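Local coordinates for protein aminotransferase (Streptomyces pactum, PDB 4ZM4) that belongs to the class-III aminotransferase family and binds pyridoxal-5'-phosphate at the interface of its two subunits, at residues Phe119-Thr124 / Ala312-Ala317; Asp81-Gln86 / Leu318-Ala323. The protein carries 1 engineered substitution. All blocks are in the same frame, centred on the assembly; numbering follows the deposited sequence.

Interaction 1 of 2, residues Phe119-Thr124 / Ala312-Ala317; sequences FANSGT and AGNHAA. With P3B ((3E,4R,5R)-4,5-dihydroxy-3-{[(Z)-{3-hydroxy-2-methyl-5-[(phosphonooxy)methyl]pyridin-4(1H)-ylidene}methyl]imino}cyclohex-1-ene-1-carboxylic acid), chain H.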
ATOM      1  N   PHE B 119      10.276   4.251   2.927  1.00 19.82           N
ATOM      2  CA  PHE B 119       9.555   3.129   2.353  1.00 18.63           C
ATOM      3  C   PHE B 119       8.052   3.299   2.495  1.00 17.24           C
ATOM      4  O   PHE B 119       7.569   4.024   3.369  1.00 14.83           O
ATOM      5  CB  PHE B 119       9.969   1.822   3.014  1.00 18.75           C
ATOM      6  CG  PHE B 119      11.389   1.427   2.698  1.00 19.23           C
ATOM      7  CD1 PHE B 119      11.686   0.818   1.479  1.00 18.49           C
ATOM      8  CD2 PHE B 119      12.403   1.700   3.584  1.00 17.43           C
ATOM      9  CE1 PHE B 119      12.973   0.486   1.168  1.00 19.27           C
ATOM     10  CE2 PHE B 119      13.688   1.369   3.267  1.00 18.51           C
ATOM     11  CZ  PHE B 119      13.983   0.772   2.058  1.00 18.31           C
ATOM     12  N   ALA B 120       7.345   2.588   1.611  1.00 16.34           N
ATOM     13  CA  ALA B 120       5.899   2.567   1.563  1.00 16.92           C
ATOM     14  C   ALA B 120       5.498   1.163   1.150  1.00 18.15           C
ATOM     15  O   ALA B 120       6.352   0.354   0.796  1.00 17.12           O
ATOM     16  CB  ALA B 120       5.379   3.600   0.550  1.00 15.86           C
ATOM     17  N   ASN B 121       4.189   0.924   1.084  1.00 19.02           N
ATOM     18  CA  ASN B 121       3.675  -0.383   0.663  1.00 18.96           C
ATOM     19  C   ASN B 121       3.450  -0.478  -0.835  1.00 18.65           C
ATOM     20  O   ASN B 121       3.334  -1.576  -1.362  1.00 18.17           O
ATOM     21  CB  ASN B 121       2.361  -0.674   1.382  1.00 18.87           C
ATOM     22  CG  ASN B 121       2.506  -0.584   2.868  1.00 19.66           C
ATOM     23  OD1 ASN B 121       3.217  -1.390   3.482  1.00 19.85           O
ATOM     24  ND2 ASN B 121       1.846   0.411   3.482  1.00 19.64           N
ATOM     25  N   SER B 122       3.372   0.655  -1.527  1.00 17.65           N
ATOM     26  CA  SER B 122       2.952   0.665  -2.935  1.00 17.07           C
ATOM     27  C   SER B 122       3.461   1.890  -3.686  1.00 15.81           C
ATOM     28  O   SER B 122       3.793   2.892  -3.064  1.00 15.96           O
ATOM     29  CB  SER B 122       1.446   0.674  -2.995  1.00 17.58           C
ATOM     30  OG  SER B 122       0.958   1.891  -2.472  1.00 18.82           O
ATOM     31  N   GLY B 123       3.541   1.798  -5.008  1.00 14.96           N
ATOM     32  CA  GLY B 123       3.911   2.931  -5.811  1.00 15.00           C
ATOM     33  C   GLY B 123       2.971   4.112  -5.635  1.00 14.41           C
ATOM     34  O   GLY B 123       3.382   5.272  -5.650  1.00 16.56           O
ATOM     35  N   THR B 124       1.697   3.813  -5.471  1.00 14.52           N
ATOM     36  CA  THR B 124       0.707   4.822  -5.267  1.00 15.44           C
ATOM     37  C   THR B 124       1.044   5.635  -4.009  1.00 16.88           C
ATOM     38  O   THR B 124       0.996   6.882  -4.024  1.00 18.34           O
ATOM     39  CB  THR B 124      -0.708   4.178  -5.204  1.00 15.18           C
ATOM     40  OG1 THR B 124      -1.091   3.744  -6.518  1.00 13.61           O
ATOM     41  CG2 THR B 124      -1.756   5.148  -4.672  1.00 14.91           C
ATOM     42  N   ALA B 312       4.816   0.412   6.673  1.00 15.52           N
ATOM     43  CA  ALA B 312       5.845   0.947   5.837  1.00 15.84           C
ATOM     44  C   ALA B 312       7.182   0.476   6.391  1.00 16.82           C
ATOM     45  O   ALA B 312       7.447   0.640   7.561  1.00 16.92           O
ATOM     46  CB  ALA B 312       5.759   2.463   5.756  1.00 16.26           C
ATOM     47  N   GLY B 313       8.021  -0.078   5.517  1.00 17.57           N
ATOM     48  CA  GLY B 313       9.358  -0.473   5.914  1.00 19.37           C
ATOM     49  C   GLY B 313       9.354  -1.649   6.893  1.00 19.81           C
ATOM     50  O   GLY B 313      10.222  -1.741   7.714  1.00 19.11           O
ATOM     51  N   ASN B 314       8.345  -2.512   6.837  1.00 19.04           N
ATOM     52  CA  ASN B 314       8.313  -3.641   7.752  1.00 17.84           C
ATOM     53  C   ASN B 314       9.464  -4.583   7.441  1.00 16.99           C
ATOM     54  O   ASN B 314      10.064  -4.532   6.367  1.00 15.33           O
ATOM     55  CB  ASN B 314       6.939  -4.373   7.701  1.00 17.34           C
ATOM     56  CG  ASN B 314       6.658  -5.015   6.357  1.00 18.64           C
ATOM     57  OD1 ASN B 314       7.091  -6.156   6.079  1.00 19.08           O
ATOM     58  ND2 ASN B 314       5.900  -4.319   5.514  1.00 18.79           N
ATOM     59  N   HIS B 315       9.754  -5.486   8.370  1.00 17.67           N
ATOM     60  CA  HIS B 315      10.993  -6.263   8.305  1.00 18.01           C
ATOM     61  C   HIS B 315      10.984  -7.293   7.180  1.00 17.81           C
ATOM     62  O   HIS B 315      12.008  -7.479   6.519  1.00 17.88           O
ATOM     63  CB  HIS B 315      11.297  -6.940   9.643  1.00 19.02           C
ATOM     64  CG  HIS B 315      11.063  -6.066  10.834  1.00 18.31           C
ATOM     65  ND1 HIS B 315      11.378  -4.735  10.844  1.00 18.93           N
ATOM     66  CD2 HIS B 315      10.493  -6.329  12.038  1.00 19.25           C
ATOM     67  CE1 HIS B 315      11.015  -4.204  12.004  1.00 19.46           C
ATOM     68  NE2 HIS B 315      10.472  -5.148  12.746  1.00 19.08           N
ATOM     69  N   ALA B 316       9.843  -7.932   6.943  1.00 17.81           N
ATOM     70  CA  ALA B 316       9.704  -8.812   5.776  1.00 18.33           C
ATOM     71  C   ALA B 316       9.938  -8.072   4.468  1.00 18.91           C
ATOM     72  O   ALA B 316      10.751  -8.512   3.647  1.00 21.07           O
ATOM     73  CB  ALA B 316       8.342  -9.475   5.743  1.00 18.63           C
ATOM     74  N   ALA B 317       9.279  -6.933   4.284  1.00 18.51           N
ATOM     75  CA  ALA B 317       9.471  -6.128   3.072  1.00 19.53           C
ATOM     76  C   ALA B 317      10.935  -5.730   2.856  1.00 19.04           C
ATOM     77  O   ALA B 317      11.461  -5.865   1.746  1.00 20.22           O
ATOM     78  CB  ALA B 317       8.612  -4.861   3.110  1.00 20.44           C
TER
HETATM   79  OAH P3B H 501       0.029   1.478  -6.623  1.00 14.68           O
HETATM   80  PBA P3B H 501       1.040   0.475  -7.319  1.00 15.23           P
HETATM   81  OAI P3B H 501       0.155  -0.384  -8.170  1.00 14.22           O
HETATM   82  OAC P3B H 501       1.826  -0.381  -6.339  1.00 16.44           O
HETATM   83  OAQ P3B H 501       1.957   1.520  -8.249  1.00 14.93           O
HETATM   84  CAM P3B H 501       1.378   2.661  -8.962  1.00 14.96           C
HETATM   85  CAV P3B H 501       2.199   2.917 -10.031  1.00 15.18           C
HETATM   86  CAL P3B H 501       3.068   3.994  -9.918  1.00 13.73           C
HETATM   87  NAP P3B H 501       3.942   4.247 -10.966  1.00 13.84           N
HETATM   88  CAU P3B H 501       3.966   3.448 -12.086  1.00 13.30           C
HETATM   89  CAA P3B H 501       4.809   3.721 -13.130  1.00 13.01           C
HETATM   90  CAW P3B H 501       3.112   2.443 -12.208  1.00 13.23           C
HETATM   91  OAE P3B H 501       3.185   1.698 -13.334  1.00 13.91           O
HETATM   92  CAX P3B H 501       2.217   2.098 -11.194  1.00 16.63           C
HETATM   93  CAJ P3B H 501       1.300   1.002 -11.364  1.00 20.22           C
HETATM   94  NAO P3B H 501       1.156   0.360 -12.572  1.00 24.96           N
HETATM   95  CAT P3B H 501       0.204  -0.605 -12.783  1.00 33.34           C
HETATM   96  CAK P3B H 501      -0.850  -0.943 -11.889  1.00 33.36           C
HETATM   97  CAS P3B H 501      -1.846  -1.872 -12.168  1.00 31.90           C
HETATM   98  CAR P3B H 501      -2.835  -2.217 -11.228  1.00 30.86           C
HETATM   99  OAD P3B H 501      -3.662  -3.120 -11.434  1.00 31.04           O
HETATM  100  OAB P3B H 501      -2.993  -1.606 -10.199  1.00 28.77           O
HETATM  101  CAN P3B H 501      -1.756  -2.691 -13.224  1.00 34.43           C
HETATM  102  CAY P3B H 501      -0.585  -2.527 -14.206  1.00 35.22           C
HETATM  103  OAF P3B H 501      -1.225  -2.714 -15.484  1.00 40.25           O
HETATM  104  CAZ P3B H 501       0.230  -1.174 -14.103  1.00 35.14           C
HETATM  105  OAG P3B H 501       1.580  -1.168 -14.698  1.00 31.64           O
HETATM  106  O   HOH W   1       7.067  -1.035   2.939  1.00 17.55           O
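The end of strand 116-120, with the turn into helix 123-138, passes the turn that leads into helix 315-329, and the closeness of their meeting varies sharply from place to place. The tight part lies at F119 and A312: the A312 methyl CB sits 3.4 Å from F119 O, a carbonyl whose hydrogen-bond partner is H307 NE2. Beside it, F119 CB rests 3.7 Å from G313 N. With CG anti to the carbonyl carbon (chi1 -68°), the F119 ring then leads away to A103 and I107 of helix 98-110. G313 takes a positive phi of 68° as the chain turns toward its helix.

No hydrogen bond joins the segments directly; on the looser side a water bridges them, donating to A120 O at 2.7 Å and accepting from G313 N at 2.9 Å. Nearby, N121 OD1 stays 4.0 Å from A312 N, too far for a bond.

Both turns end in an N-cap. N314 OD1 accepts from A317 N at 2.9 Å along a nearly straight line (167°), the donor standing above the amide plane, while N314 ND2 is held by Y311 O. S122 OG, placed between its own N and carbonyl carbon, caps E125 N and also bonds to E125 OE2 of the second subunit.

Past this cap lies the P3B phosphate. G123 N donates to P3B OAC at 3.1 Å, and OAH is gripped twice by T124, through N and through OG1, the latter a short 2.5 Å. G309 and V310 of the second subunit also donate to P3B. The chemistry is that of a phosphate seated on a helix start: the positive end of helix 123-138 would help to stabilise the phosphate's negative charge.

Interaction 2 of 2, residues Asp81-Gln86 / Leu318-Ala323; sequences DAVADQ and LRAVVA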
ATOM      1  N   ASP B  81      13.332 -17.629   0.371  1.00 32.50           N
ATOM      2  CA  ASP B  81      13.963 -18.164   1.567  1.00 31.25           C
ATOM      3  C   ASP B  81      14.324 -17.085   2.554  1.00 30.31           C
ATOM      4  O   ASP B  81      14.158 -17.262   3.755  1.00 31.81           O
ATOM      5  CB  ASP B  81      15.233 -18.947   1.215  1.00 32.46           C
ATOM      6  CG  ASP B  81      14.945 -20.265   0.506  1.00 34.24           C
ATOM      7  OD1 ASP B  81      13.773 -20.721   0.494  1.00 33.93           O
ATOM      8  OD2 ASP B  81      15.918 -20.851  -0.022  1.00 35.30           O
ATOM      9  N   ALA B  82      14.842 -15.966   2.059  1.00 29.80           N
ATOM     10  CA  ALA B  82      15.160 -14.834   2.934  1.00 29.34           C
ATOM     11  C   ALA B  82      13.888 -14.268   3.611  1.00 29.23           C
ATOM     12  O   ALA B  82      13.866 -14.016   4.830  1.00 27.83           O
ATOM     13  CB  ALA B  82      15.914 -13.751   2.175  1.00 29.86           C
ATOM     14  N   VAL B  83      12.816 -14.128   2.845  1.00 28.68           N
ATOM     15  CA  VAL B  83      11.564 -13.570   3.393  1.00 27.94           C
ATOM     16  C   VAL B  83      10.917 -14.519   4.390  1.00 26.43           C
ATOM     17  O   VAL B  83      10.521 -14.103   5.481  1.00 28.01           O
ATOM     18  CB  VAL B  83      10.583 -13.197   2.280  1.00 29.53           C
ATOM     19  CG1 VAL B  83       9.266 -12.729   2.864  1.00 32.22           C
ATOM     20  CG2 VAL B  83      11.178 -12.117   1.394  1.00 30.03           C
ATOM     21  N   ALA B  84      10.911 -15.807   4.080  1.00 26.41           N
ATOM     22  CA  ALA B  84      10.427 -16.820   5.020  1.00 27.75           C
ATOM     23  C   ALA B  84      11.237 -16.876   6.318  1.00 28.59           C
ATOM     24  O   ALA B  84      10.693 -17.057   7.411  1.00 31.39           O
ATOM     25  CB  ALA B  84      10.423 -18.190   4.363  1.00 29.52           C
ATOM     26  N   ASP B  85      12.546 -16.721   6.211  1.00 29.13           N
ATOM     27  CA  ASP B  85      13.382 -16.619   7.395  1.00 27.82           C
ATOM     28  C   ASP B  85      12.988 -15.426   8.280  1.00 26.55           C
ATOM     29  O   ASP B  85      13.017 -15.515   9.496  1.00 28.58           O
ATOM     30  CB  ASP B  85      14.842 -16.490   6.988  1.00 27.55           C
ATOM     31  CG  ASP B  85      15.773 -16.484   8.184  1.00 27.42           C
ATOM     32  OD1 ASP B  85      15.682 -17.433   8.962  1.00 31.80           O
ATOM     33  OD2 ASP B  85      16.586 -15.552   8.341  1.00 27.69           O
ATOM     34  N   GLN B  86      12.648 -14.315   7.651  1.00 26.63           N
ATOM     35  CA  GLN B  86      12.221 -13.130   8.380  1.00 25.04           C
ATOM     36  C   GLN B  86      10.899 -13.325   9.107  1.00 24.02           C
ATOM     37  O   GLN B  86      10.718 -12.781  10.200  1.00 24.48           O
ATOM     38  CB  GLN B  86      12.106 -11.915   7.451  1.00 23.36           C
ATOM     39  CG  GLN B  86      12.204 -10.601   8.198  1.00 23.14           C
ATOM     40  CD  GLN B  86      13.458 -10.566   9.058  1.00 21.56           C
ATOM     41  OE1 GLN B  86      14.549 -10.770   8.558  1.00 20.67           O
ATOM     42  NE2 GLN B  86      13.294 -10.301  10.351  1.00 20.72           N
ATOM     43  N   LEU B 318      11.594  -5.255   3.898  1.00 17.87           N
ATOM     44  CA  LEU B 318      13.005  -4.863   3.778  1.00 18.52           C
ATOM     45  C   LEU B 318      13.968  -6.064   3.655  1.00 19.13           C
ATOM     46  O   LEU B 318      14.984  -5.978   2.962  1.00 19.05           O
ATOM     47  CB  LEU B 318      13.411  -3.915   4.911  1.00 18.12           C
ATOM     48  CG  LEU B 318      12.576  -2.631   4.942  1.00 17.60           C
ATOM     49  CD1 LEU B 318      13.249  -1.579   5.824  1.00 18.22           C
ATOM     50  CD2 LEU B 318      12.330  -2.054   3.548  1.00 16.74           C
ATOM     51  N   ARG B 319      13.611  -7.206   4.223  1.00 20.09           N
ATOM     52  CA  ARG B 319      14.355  -8.434   3.917  1.00 20.87           C
ATOM     53  C   ARG B 319      14.276  -8.753   2.415  1.00 21.08           C
ATOM     54  O   ARG B 319      15.269  -9.151   1.783  1.00 21.44           O
ATOM     55  CB  ARG B 319      13.831  -9.601   4.769  1.00 22.58           C
ATOM     56  CG  ARG B 319      14.709 -10.846   4.749  1.00 24.49           C
ATOM     57  CD  ARG B 319      16.056 -10.632   5.434  1.00 24.72           C
ATOM     58  NE  ARG B 319      16.888 -11.815   5.307  1.00 25.36           N
ATOM     59  CZ  ARG B 319      16.858 -12.853   6.130  1.00 27.52           C
ATOM     60  NH1 ARG B 319      16.068 -12.875   7.190  1.00 29.78           N
ATOM     61  NH2 ARG B 319      17.630 -13.886   5.894  1.00 29.17           N
ATOM     62  N   ALA B 320      13.084  -8.597   1.829  1.00 21.27           N
ATOM     63  CA  ALA B 320      12.927  -8.838   0.403  1.00 19.96           C
ATOM     64  C   ALA B 320      13.794  -7.863  -0.423  1.00 19.19           C
ATOM     65  O   ALA B 320      14.377  -8.254  -1.415  1.00 17.81           O
ATOM     66  CB  ALA B 320      11.458  -8.738  -0.001  1.00 19.85           C
ATOM     67  N   VAL B 321      13.859  -6.597  -0.011  1.00 19.12           N
ATOM     68  CA  VAL B 321      14.662  -5.618  -0.737  1.00 19.33           C
ATOM     69  C   VAL B 321      16.119  -6.030  -0.641  1.00 20.09           C
ATOM     70  O   VAL B 321      16.828  -6.036  -1.647  1.00 21.29           O
ATOM     71  CB  VAL B 321      14.464  -4.170  -0.213  1.00 20.53           C
ATOM     72  CG1 VAL B 321      15.470  -3.201  -0.804  1.00 19.54           C
ATOM     73  CG2 VAL B 321      13.055  -3.668  -0.516  1.00 21.41           C
ATOM     74  N   VAL B 322      16.560  -6.400   0.552  1.00 20.47           N
ATOM     75  CA  VAL B 322      17.957  -6.811   0.774  1.00 19.57           C
ATOM     76  C   VAL B 322      18.345  -8.043  -0.039  1.00 19.51           C
ATOM     77  O   VAL B 322      19.391  -8.082  -0.681  1.00 17.46           O
ATOM     78  CB  VAL B 322      18.216  -7.050   2.276  1.00 20.23           C
ATOM     79  CG1 VAL B 322      19.527  -7.831   2.502  1.00 19.48           C
ATOM     80  CG2 VAL B 322      18.228  -5.715   3.023  1.00 18.59           C
ATOM     81  N   ALA B 323      17.491  -9.050  -0.020  1.00 20.34           N
ATOM     82  CA  ALA B 323      17.752 -10.267  -0.803  1.00 21.25           C
ATOM     83  C   ALA B 323      17.733  -9.989  -2.316  1.00 22.13           C
ATOM     84  O   ALA B 323      18.584 -10.489  -3.049  1.00 21.84           O
ATOM     85  CB  ALA B 323      16.741 -11.358  -0.455  1.00 21.78           C
TER
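The guanidinium of R319 is the flat group on which the pairing of helices 77-89 and 315-329 turns. Over the centre of one face stands the carbonyl A82 O, 3.5 Å from R319 CZ, engaged in its own helix by Q86 N and not hydrogen-bonded to the arginine. The edge is taken by acceptors near the plane. D85 OD2 receives both end nitrogens through its anti lone pair, NH1 at 3.0 Å and NH2 at 3.1 Å, an end-on salt bridge to one oxygen with the carboxylate turned 90° to the guanidinium. Q86 OE1 accepts from R319 NH1 at 2.9 Å; the donor lies above the amide plane, and the two flat groups are 68° apart.

A bend at chi2 (68°) brings the arginine across helix 77-89 instead of straight out. Its CG touches A82 O at 3.3 Å, and the R319 side chain sits as a knob among A82, V83, D85 and Q86. Alongside these polar contacts, A82 CB meets A323 CB at 3.7 Å, and V83 CG2 meets A320 CB at the same separation, V83 also packing on F87 of the second subunit. The alanines A82, A320 and A323 are consistent with the 8.6 Å approach of the nearly antiparallel segment axes.

D85 OD2 has a further salt bridge to K89 NZ, and Q86 NE2 donates to G90 O, so both acceptors of the arginine are themselves steadied. With two cations on one oxygen, D85 is probably kept ionised, and the three bonds from NH1 and NH2 probably hold the guanidinium plane in its orientation.

Along the chain the four segments run 81-86, 119-124, 312-317 and 318-323, so interaction 1 is nested inside the loop closed by interaction 2. The last two are consecutive: 312-317 enters helix 315-329 and 318-323 continues it, so that its capped start serves interaction 1 and its next turns meet helix 77-89 in interaction 2. The centres lie about 13 Å apart, on the same side of the chain's centre, and the contacts touch directly, with F119 CE1 3.5 Å from L318 CD2 and H315 O 3.5 Å from Q86 CG. Helix 315-329 thus links the end of edge strand 116-120, which runs on to the P3B phosphate, with helix 77-89, both contacts also touching the second subunit.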